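Local coordinates for protein putative tryptophan halogenase (Xanthomonas campestris pv. campestris, PDB 6Y1W) that probably acts as an FAD-dependent halogenase of the tryptophan halogenase family, a group assigned monooxygenase activity, and was crystallised here without its flavin, at residues G91-W97 with T262-A268; V235-S241 with P322-R327. All coordinates share one frame. Where two conformers were deposited one is given. Residues are numbered along the deposited sequence.

How the contacts relate
Strand pairing works at different depths, as these two contacts illustrate, their centres 28 Å and nearest atoms about 13 Å apart. Contact 1 is largely buried and joins two parallel strands of the mixed seven-stranded sheet, with a mostly apolar face (I92, F94 and A266, with T264 among them) and an opposite face where E95, R265 and R267 bring charges in beside A93 and F263. Contact 2 is partly exposed: it pairs two short antiparallel strands in a separate three-stranded sheet, without a salt bridge; a Q324-E238 bond, an R325 bond to backbone and two bridging waters supplement its ladder. They share no strand, yet segment 262-268 falls between 235-241 and 322-327 in sequence.

Contact 1 of 2, residues G91-W97 with T262-A268; sequences GIAFEHW and TFTRARA. With BUD ((2S,3S)-butane-2,3-diol), chain J.
Neighbouring strands of the mixed seven-stranded sheet, 91-95 and 263-268, run parallel, their axes 4.5 Å apart and inclined by 25°. In register are I92-T264, A93-R265, F94-A266 and E95-R267. The ladder zigzags through T264 N to G91 O (3.0 Å), A93 N to T264 O (2.8 Å), A266 N to A93 O (2.8 Å), E95 N to A266 O (3.0 Å) and A268 N to E95 O (2.8 Å). On the face of I92 and F94, both chi1 m, small A266 fills the hollow between them, its CB 3.8 Å from I92 CG2 and 3.7 Å from F94 CE1. This face borders E347, a predicted tryptophan-binding residue, and T264 neighbours K89, the predicted active-site lysine, so this sheet probably flanks the substrate site. On the reverse face A93 CB meets F263 CD1 at 3.7 Å, and E95 (m, t) forms a salt bridge with R267, OE1 to NE 2.7 Å and to NH2 3.0 Å. At the corner, H96 (phi 74°) presents a ring face to the butanediol, C4 lying 3.6 Å from H96 CG. W97 (m) folds back, NE1 donating to A266 O (3.0 Å), while A268 CB sits over its five-membered ring, 3.7 Å from the centroid.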
ATOM      1  N   GLY A  91      13.162   4.022  19.417  1.00 12.76           N
ATOM      2  CA  GLY A  91      12.771   5.336  18.931  1.00 14.49           C
ATOM      3  C   GLY A  91      13.970   6.264  18.860  1.00 13.67           C
ATOM      4  O   GLY A  91      15.112   5.868  19.130  1.00 14.43           O
ATOM      5  N   ILE A  92      13.678   7.525  18.503  1.00 13.78           N
ATOM      6  CA  ILE A  92      14.667   8.599  18.379  1.00 13.04           C
ATOM      7  C   ILE A  92      14.186   9.762  19.240  1.00 11.07           C
ATOM      8  O   ILE A  92      13.034  10.211  19.095  1.00 13.57           O
ATOM      9  CB  ILE A  92      14.819   9.093  16.928  1.00 10.52           C
ATOM     10  CG1 ILE A  92      15.255   7.920  16.022  1.00 12.53           C
ATOM     11  CG2 ILE A  92      15.851  10.202  16.816  1.00 14.15           C
ATOM     12  CD1 ILE A  92      15.382   8.280  14.532  1.00 15.13           C
ATOM     13  N   ALA A  93      15.066  10.282  20.102  1.00 14.36           N
ATOM     14  CA  ALA A  93      14.727  11.466  20.886  1.00 11.97           C
ATOM     15  C   ALA A  93      15.180  12.697  20.119  1.00 12.45           C
ATOM     16  O   ALA A  93      16.389  12.883  19.875  1.00 14.84           O
ATOM     17  CB  ALA A  93      15.372  11.402  22.273  1.00 13.09           C
ATOM     18  N   PHE A  94      14.204  13.523  19.706  1.00 11.53           N
ATOM     19  CA  PHE A  94      14.486  14.730  18.933  1.00 13.27           C
ATOM     20  C   PHE A  94      14.530  15.911  19.879  1.00 14.52           C
ATOM     21  O   PHE A  94      13.494  16.332  20.398  1.00 15.70           O
ATOM     22  CB  PHE A  94      13.421  14.939  17.855  1.00 12.96           C
ATOM     23  CG  PHE A  94      13.645  14.065  16.649  1.00 10.43           C
ATOM     24  CD1 PHE A  94      14.579  14.463  15.681  1.00 14.87           C
ATOM     25  CD2 PHE A  94      13.038  12.820  16.531  1.00 13.47           C
ATOM     26  CE1 PHE A  94      14.866  13.629  14.562  1.00 15.22           C
ATOM     27  CE2 PHE A  94      13.299  11.995  15.399  1.00 11.61           C
ATOM     28  CZ  PHE A  94      14.231  12.397  14.437  1.00 13.32           C
ATOM     29  N   GLU A  95      15.726  16.420  20.119  1.00 13.91           N
ATOM     30  CA  GLU A  95      15.941  17.541  21.036  1.00 14.85           C
ATOM     31  C   GLU A  95      16.246  18.819  20.263  1.00 13.61           C
ATOM     32  O   GLU A  95      17.100  18.823  19.364  1.00 15.43           O
ATOM     33  CB  GLU A  95      17.073  17.207  22.003  1.00 14.34           C
ATOM     34  CG  GLU A  95      16.756  16.046  22.915  1.00 15.03           C
ATOM     35  CD  GLU A  95      17.879  15.698  23.872  1.00 20.27           C
ATOM     36  OE1 GLU A  95      19.005  16.199  23.689  1.00 19.88           O
ATOM     37  OE2 GLU A  95      17.616  14.931  24.828  1.00 21.55           O
ATOM     38  N   HIS A  96      15.527  19.911  20.616  1.00 13.80           N
ATOM     39  CA  HIS A  96      15.779  21.266  20.115  1.00 13.78           C
ATOM     40  C   HIS A  96      15.332  21.451  18.659  1.00 15.06           C
ATOM     41  O   HIS A  96      15.803  22.381  17.987  1.00 17.45           O
ATOM     42  CB  HIS A  96      17.265  21.695  20.240  1.00 15.25           C
ATOM     43  CG  HIS A  96      17.812  21.705  21.645  1.00 16.01           C
ATOM     44  ND1 HIS A  96      17.331  22.530  22.650  1.00 16.39           N
ATOM     45  CD2 HIS A  96      18.876  21.049  22.170  1.00 20.04           C
ATOM     46  CE1 HIS A  96      18.043  22.331  23.749  1.00 21.16           C
ATOM     47  NE2 HIS A  96      18.992  21.448  23.481  1.00 19.01           N
ATOM     48  N   TRP A  97      14.452  20.582  18.138  1.00 13.28           N
ATOM     49  CA  TRP A  97      13.994  20.716  16.756  1.00 15.94           C
ATOM     50  C   TRP A  97      12.788  21.652  16.662  1.00 16.14           C
ATOM     51  O   TRP A  97      12.787  22.594  15.851  1.00 17.51           O
ATOM     52  CB  TRP A  97      13.652  19.324  16.161  1.00 15.15           C
ATOM     53  CG  TRP A  97      14.892  18.515  15.888  1.00 14.53           C
ATOM     54  CD1 TRP A  97      15.583  17.728  16.775  1.00 14.37           C
ATOM     55  CD2 TRP A  97      15.598  18.420  14.639  1.00 15.28           C
ATOM     56  NE1 TRP A  97      16.688  17.191  16.168  1.00 14.59           N
ATOM     57  CE2 TRP A  97      16.724  17.588  14.861  1.00 15.39           C
ATOM     58  CE3 TRP A  97      15.395  18.961  13.364  1.00 13.49           C
ATOM     59  CZ2 TRP A  97      17.645  17.290  13.867  1.00 14.68           C
ATOM     60  CZ3 TRP A  97      16.324  18.683  12.379  1.00 15.01           C
ATOM     61  CH2 TRP A  97      17.434  17.845  12.631  1.00 15.36           C
ATOM     62  N   THR A 262      17.584   3.166  25.317  1.00 13.20           N
ATOM     63  CA  THR A 262      16.870   2.421  24.281  1.00 13.22           C
ATOM     64  C   THR A 262      16.510   3.292  23.079  1.00 13.51           C
ATOM     65  O   THR A 262      15.745   2.846  22.218  1.00 13.04           O
ATOM     66  CB  THR A 262      15.584   1.797  24.826  1.00 13.86           C
ATOM     67  OG1 THR A 262      14.834   2.795  25.513  1.00 14.19           O
ATOM     68  CG2 THR A 262      15.899   0.585  25.814  1.00 15.94           C
ATOM     69  N   PHE A 263      17.108   4.470  22.960  1.00 14.30           N
ATOM     70  CA  PHE A 263      16.795   5.367  21.859  1.00 13.45           C
ATOM     71  C   PHE A 263      18.084   5.910  21.261  1.00 13.28           C
ATOM     72  O   PHE A 263      19.138   5.942  21.899  1.00 14.23           O
ATOM     73  CB  PHE A 263      15.874   6.509  22.328  1.00 15.90           C
ATOM     74  CG  PHE A 263      16.465   7.331  23.438  1.00 14.83           C
ATOM     75  CD1 PHE A 263      17.336   8.363  23.148  1.00 13.30           C
ATOM     76  CD2 PHE A 263      16.199   7.028  24.775  1.00 17.62           C
ATOM     77  CE1 PHE A 263      17.914   9.102  24.153  1.00 17.73           C
ATOM     78  CE2 PHE A 263      16.789   7.755  25.804  1.00 16.17           C
ATOM     79  CZ  PHE A 263      17.639   8.785  25.505  1.00 17.40           C
ATOM     80  N   THR A 264      17.983   6.324  19.999  1.00 12.42           N
ATOM     81  CA  THR A 264      18.998   7.143  19.347  1.00 13.12           C
ATOM     82  C   THR A 264      18.678   8.584  19.677  1.00 12.11           C
ATOM     83  O   THR A 264      17.505   8.954  19.707  1.00 14.41           O
ATOM     84  CB  THR A 264      18.931   6.908  17.833  1.00 13.92           C
ATOM     85  OG1 THR A 264      19.342   5.566  17.538  1.00 17.14           O
ATOM     86  CG2 THR A 264      19.790   7.939  17.085  1.00 16.98           C
ATOM     87  N   ARG A 265      19.702   9.390  19.961  1.00 13.20           N
ATOM     88  CA  ARG A 265      19.465  10.806  20.231  1.00 12.36           C
ATOM     89  C   ARG A 265      19.818  11.626  19.003  1.00 14.69           C
ATOM     90  O   ARG A 265      20.870  11.415  18.398  1.00 14.78           O
ATOM     91  CB  ARG A 265      20.263  11.272  21.451  1.00 15.36           C
ATOM     92  CG  ARG A 265      19.813  12.645  21.979  1.00 15.68           C
ATOM     93  CD  ARG A 265      20.537  12.942  23.289  1.00 15.15           C
ATOM     94  NE  ARG A 265      21.899  13.401  23.039  1.00 19.61           N
ATOM     95  CZ  ARG A 265      22.844  13.475  23.969  1.00 25.29           C
ATOM     96  NH1 ARG A 265      22.556  13.102  25.221  1.00 22.12           N
ATOM     97  NH2 ARG A 265      24.055  13.935  23.644  1.00 16.94           N
ATOM     98  N   ALA A 266      18.920  12.559  18.636  1.00 11.91           N
ATOM     99  CA  ALA A 266      19.125  13.493  17.523  1.00 13.36           C
ATOM    100  C   ALA A 266      18.978  14.898  18.082  1.00 15.52           C
ATOM    101  O   ALA A 266      17.850  15.386  18.238  1.00 13.96           O
ATOM    102  CB  ALA A 266      18.101  13.257  16.415  1.00 13.17           C
ATOM    103  N   ARG A 267      20.108  15.551  18.390  1.00 12.86           N
ATOM    104  CA  ARG A 267      20.071  16.811  19.128  1.00 12.24           C
ATOM    105  C   ARG A 267      20.415  17.945  18.172  1.00 13.91           C
ATOM    106  O   ARG A 267      21.580  18.086  17.776  1.00 14.39           O
ATOM    107  CB  ARG A 267      21.050  16.779  20.291  1.00 14.27           C
ATOM    108  CG  ARG A 267      21.070  18.140  21.067  1.00 14.87           C
ATOM    109  CD  ARG A 267      22.084  18.063  22.224  1.00 16.24           C
ATOM    110  NE  ARG A 267      21.491  17.261  23.295  1.00 15.93           N
ATOM    111  CZ  ARG A 267      22.137  16.938  24.411  1.00 19.85           C
ATOM    112  NH1 ARG A 267      23.405  17.330  24.578  1.00 17.94           N
ATOM    113  NH2 ARG A 267      21.514  16.238  25.349  1.00 19.66           N
ATOM    114  N   ALA A 268      19.421  18.784  17.859  1.00 13.92           N
ATOM    115  CA  ALA A 268      19.661  19.898  16.945  1.00 14.57           C
ATOM    116  C   ALA A 268      20.499  20.982  17.615  1.00 15.03           C
ATOM    117  O   ALA A 268      20.425  21.188  18.823  1.00 16.67           O
ATOM    118  CB  ALA A 268      18.337  20.493  16.481  1.00 13.44           C
TER
HETATM  119  C1  BUD J 608      21.762  25.675  22.681  1.00 42.60           C
HETATM  120  O1  BUD J 608      23.022  26.369  20.701  1.00 37.80           O
HETATM  121  C2  BUD J 608      22.117  25.423  21.215  1.00 40.56           C
HETATM  122  O2  BUD J 608      21.279  25.591  19.036  1.00 23.60           O
HETATM  123  C3  BUD J 608      20.863  25.552  20.366  1.00 35.79           C
HETATM  124  C4  BUD J 608      19.962  24.329  20.535  1.00 27.37           C
HETATM  125  O   HOH W   1      19.204  14.580  26.849  1.00 43.64           O

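Contact 2 of 2, residues V235-S241 with P322-R327; sequences VGSEDWS and PNQRHR
A small antiparallel sheet contains this contact, with strand 237-239 at its edge and 323-325 in the middle, inclined at 159° with axes 4.4 Å apart. E238 and Q324 form the hydrogen-bonded pair, E238 N to Q324 O 2.7 Å and a weak return bond, Q324 N to E238 O, 3.4 Å; S237-R325 and D239-N323 are non-hydrogen-bonded pairs. H326 N to G236 O (2.8 Å) and W240 N to P322 O (3.1 Å) extend the ladder beyond both ends. Side chains reinforce it: Q324 NE2 donates to E238 OE1 (3.0 Å), and R325 (t, p, p) curls back so that NH2 reaches V235 O (2.7 Å). One water joins S237 OG to N323 OD1, each 2.6 Å away, while N323 ND2 bonds to T321 O. D239 OD1 accepts from S241 N (2.9 Å), an Asx turn, and the W240 ring (chi1 m) lays a face over the N323-Q324 peptide. Strand 341-342 flanks 323-325, and helix 371-397 packs against W240 and Q324, with R389 making a cation-pi contact to W240.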
ATOM      1  N   VAL A 235      25.211   7.517 -15.117  1.00 18.72           N
ATOM      2  CA  VAL A 235      23.888   7.859 -14.619  1.00 16.92           C
ATOM      3  C   VAL A 235      24.074   8.999 -13.624  1.00 22.41           C
ATOM      4  O   VAL A 235      24.864   8.883 -12.686  1.00 23.83           O
ATOM      5  CB  VAL A 235      23.220   6.650 -13.944  1.00 18.77           C
ATOM      6  CG1 VAL A 235      21.847   7.020 -13.450  1.00 21.75           C
ATOM      7  CG2 VAL A 235      23.187   5.425 -14.899  1.00 20.21           C
ATOM      8  N   GLY A 236      23.432  10.122 -13.880  1.00 23.19           N
ATOM      9  CA  GLY A 236      23.530  11.251 -12.978  1.00 31.99           C
ATOM     10  C   GLY A 236      22.640  11.070 -11.766  1.00 28.38           C
ATOM     11  O   GLY A 236      21.920  10.074 -11.629  1.00 25.43           O
ATOM     12  N   SER A 237      22.639  12.084 -10.883  1.00 22.76           N
ATOM     13  CA  SER A 237      21.801  12.066  -9.696  0.59 19.79           C
ATOM     14  C   SER A 237      21.031  13.373  -9.555  1.00 21.85           C
ATOM     15  O   SER A 237      21.462  14.407 -10.059  1.00 22.77           O
ATOM     16  CB  SER A 237      22.647  11.795  -8.460  0.59 22.83           C
ATOM     17  OG  SER A 237      23.462  10.660  -8.713  0.59 25.63           O
ATOM     18  N   GLU A 238      19.871  13.283  -8.878  1.00 20.08           N
ATOM     19  CA  GLU A 238      18.976  14.413  -8.632  1.00 21.31           C
ATOM     20  C   GLU A 238      19.518  15.146  -7.415  1.00 21.15           C
ATOM     21  O   GLU A 238      19.871  14.504  -6.428  1.00 23.45           O
ATOM     22  CB  GLU A 238      17.541  13.939  -8.388  1.00 26.52           C
ATOM     23  CG  GLU A 238      16.459  15.034  -8.528  1.00 40.78           C
ATOM     24  CD  GLU A 238      15.110  14.689  -7.855  1.00 52.10           C
ATOM     25  OE1 GLU A 238      14.825  13.500  -7.568  1.00 38.47           O
ATOM     26  OE2 GLU A 238      14.327  15.632  -7.585  1.00 70.61           O
ATOM     27  N   ASP A 239      19.673  16.461  -7.524  1.00 25.38           N
ATOM     28  CA  ASP A 239      20.236  17.276  -6.453  1.00 24.91           C
ATOM     29  C   ASP A 239      19.127  17.700  -5.500  1.00 22.64           C
ATOM     30  O   ASP A 239      18.174  18.382  -5.909  1.00 21.58           O
ATOM     31  CB  ASP A 239      20.923  18.488  -7.073  1.00 25.06           C
ATOM     32  CG  ASP A 239      21.512  19.433  -6.063  1.00 29.04           C
ATOM     33  OD1 ASP A 239      21.677  19.081  -4.868  1.00 23.89           O
ATOM     34  OD2 ASP A 239      21.839  20.555  -6.480  1.00 31.60           O
ATOM     35  N   TRP A 240      19.249  17.330  -4.220  1.00 19.13           N
ATOM     36  CA  TRP A 240      18.235  17.703  -3.252  1.00 18.59           C
ATOM     37  C   TRP A 240      18.741  18.774  -2.299  1.00 18.97           C
ATOM     38  O   TRP A 240      18.048  19.092  -1.322  1.00 19.59           O
ATOM     39  CB  TRP A 240      17.753  16.474  -2.476  1.00 21.32           C
ATOM     40  CG  TRP A 240      16.929  15.484  -3.278  1.00 17.50           C
ATOM     41  CD1 TRP A 240      16.264  15.710  -4.452  1.00 24.52           C
ATOM     42  CD2 TRP A 240      16.696  14.104  -2.940  1.00 18.55           C
ATOM     43  NE1 TRP A 240      15.623  14.550  -4.863  1.00 25.81           N
ATOM     44  CE2 TRP A 240      15.867  13.556  -3.951  1.00 23.94           C
ATOM     45  CE3 TRP A 240      17.104  13.285  -1.883  1.00 21.92           C
ATOM     46  CZ2 TRP A 240      15.447  12.226  -3.935  1.00 21.32           C
ATOM     47  CZ3 TRP A 240      16.663  11.963  -1.868  1.00 23.33           C
ATOM     48  CH2 TRP A 240      15.854  11.457  -2.889  1.00 23.20           C
ATOM     49  N   SER A 241      19.893  19.385  -2.604  1.00 18.80           N
ATOM     50  CA  SER A 241      20.473  20.382  -1.694  1.00 19.75           C
ATOM     51  C   SER A 241      19.652  21.676  -1.621  1.00 16.95           C
ATOM     52  O   SER A 241      19.813  22.439  -0.651  1.00 18.77           O
ATOM     53  CB  SER A 241      21.935  20.657  -2.070  1.00 20.41           C
ATOM     54  OG  SER A 241      22.034  21.329  -3.315  1.00 22.27           O
ATOM     55  N   PRO A 322      22.769  15.182  -0.268  1.00 16.63           N
ATOM     56  CA  PRO A 322      21.461  14.516  -0.384  1.00 17.93           C
ATOM     57  C   PRO A 322      21.067  14.398  -1.843  1.00 23.48           C
ATOM     58  O   PRO A 322      21.085  15.390  -2.572  1.00 22.32           O
ATOM     59  CB  PRO A 322      20.507  15.463   0.360  1.00 17.45           C
ATOM     60  CG  PRO A 322      21.213  16.850   0.172  1.00 17.70           C
ATOM     61  CD  PRO A 322      22.663  16.554   0.270  1.00 20.70           C
ATOM     62  N   ASN A 323      20.768  13.175  -2.273  1.00 17.60           N
ATOM     63  CA  ASN A 323      20.557  12.914  -3.693  1.00 23.33           C
ATOM     64  C   ASN A 323      19.931  11.545  -3.933  1.00 18.32           C
ATOM     65  O   ASN A 323      19.960  10.645  -3.081  1.00 21.29           O
ATOM     66  CB  ASN A 323      21.876  12.989  -4.451  1.00 23.15           C
ATOM     67  CG  ASN A 323      22.681  11.704  -4.311  1.00 34.97           C
ATOM     68  OD1 ASN A 323      22.512  10.758  -5.089  1.00 27.17           O
ATOM     69  ND2 ASN A 323      23.500  11.637  -3.268  1.00 21.15           N
ATOM     70  N   GLN A 324      19.423  11.364  -5.159  1.00 22.68           N
ATOM     71  CA  GLN A 324      19.025  10.044  -5.640  0.50 19.71           C
ATOM     72  C   GLN A 324      19.565   9.882  -7.051  1.00 16.41           C
ATOM     73  O   GLN A 324      19.458  10.803  -7.860  1.00 18.17           O
ATOM     74  CB  GLN A 324      17.487   9.806  -5.601  0.50 22.45           C
ATOM     75  CG  GLN A 324      16.627  10.342  -6.796  0.50 18.21           C
ATOM     76  CD  GLN A 324      15.193   9.772  -6.857  0.50 21.85           C
ATOM     77  OE1 GLN A 324      14.983   8.564  -7.053  0.50 22.41           O
ATOM     78  NE2 GLN A 324      14.204  10.647  -6.714  0.50 25.39           N
ATOM     79  N   ARG A 325      20.175   8.732  -7.315  1.00 18.95           N
ATOM     80  CA  ARG A 325      20.575   8.377  -8.669  1.00 22.54           C
ATOM     81  C   ARG A 325      19.326   8.404  -9.549  1.00 19.84           C
ATOM     82  O   ARG A 325      18.254   7.962  -9.125  1.00 19.07           O
ATOM     83  CB  ARG A 325      21.212   6.980  -8.614  1.00 19.26           C
ATOM     84  CG  ARG A 325      22.095   6.534  -9.746  1.00 25.92           C
ATOM     85  CD  ARG A 325      23.333   7.374  -9.949  1.00 20.43           C
ATOM     86  NE  ARG A 325      24.374   7.309  -8.938  1.00 20.71           N
ATOM     87  CZ  ARG A 325      25.604   7.777  -9.138  1.00 21.17           C
ATOM     88  NH1 ARG A 325      26.505   7.727  -8.169  1.00 31.44           N
ATOM     89  NH2 ARG A 325      25.944   8.323 -10.311  1.00 21.96           N
ATOM     90  N   HIS A 326      19.444   8.957 -10.769  1.00 18.40           N
ATOM     91  CA  HIS A 326      18.249   9.078 -11.612  1.00 20.55           C
ATOM     92  C   HIS A 326      17.633   7.723 -11.913  1.00 19.44           C
ATOM     93  O   HIS A 326      16.402   7.590 -11.986  1.00 21.99           O
ATOM     94  CB  HIS A 326      18.580   9.787 -12.920  1.00 19.55           C
ATOM     95  CG  HIS A 326      18.785  11.251 -12.745  1.00 23.52           C
ATOM     96  ND1 HIS A 326      17.869  12.048 -12.090  1.00 25.85           N
ATOM     97  CD2 HIS A 326      19.811  12.056 -13.100  1.00 24.55           C
ATOM     98  CE1 HIS A 326      18.314  13.293 -12.076  1.00 28.09           C
ATOM     99  NE2 HIS A 326      19.491  13.325 -12.679  1.00 23.54           N
ATOM    100  N   ARG A 327      18.472   6.722 -12.172  1.00 19.49           N
ATOM    101  CA  ARG A 327      18.014   5.353 -12.317  1.00 18.23           C
ATOM    102  C   ARG A 327      18.935   4.494 -11.471  1.00 16.14           C
ATOM    103  O   ARG A 327      20.149   4.691 -11.501  1.00 20.74           O
ATOM    104  CB  ARG A 327      18.049   4.927 -13.805  1.00 20.48           C
ATOM    105  CG  ARG A 327      17.113   5.765 -14.655  1.00 28.15           C
ATOM    106  CD  ARG A 327      17.271   5.480 -16.153  1.00 35.81           C
ATOM    107  NE  ARG A 327      18.617   5.725 -16.651  1.00 34.04           N
ATOM    108  CZ  ARG A 327      19.164   6.930 -16.804  1.00 30.35           C
ATOM    109  NH1 ARG A 327      18.473   8.027 -16.484  1.00 40.49           N
ATOM    110  NH2 ARG A 327      20.400   7.040 -17.275  1.00 39.41           N
TER
HETATM  111  O   HOH W   2      23.976   9.238  -6.610  1.00 31.81           O
HETATM  112  O   HOH W   3      22.662  16.976  -3.658  1.00 24.84           O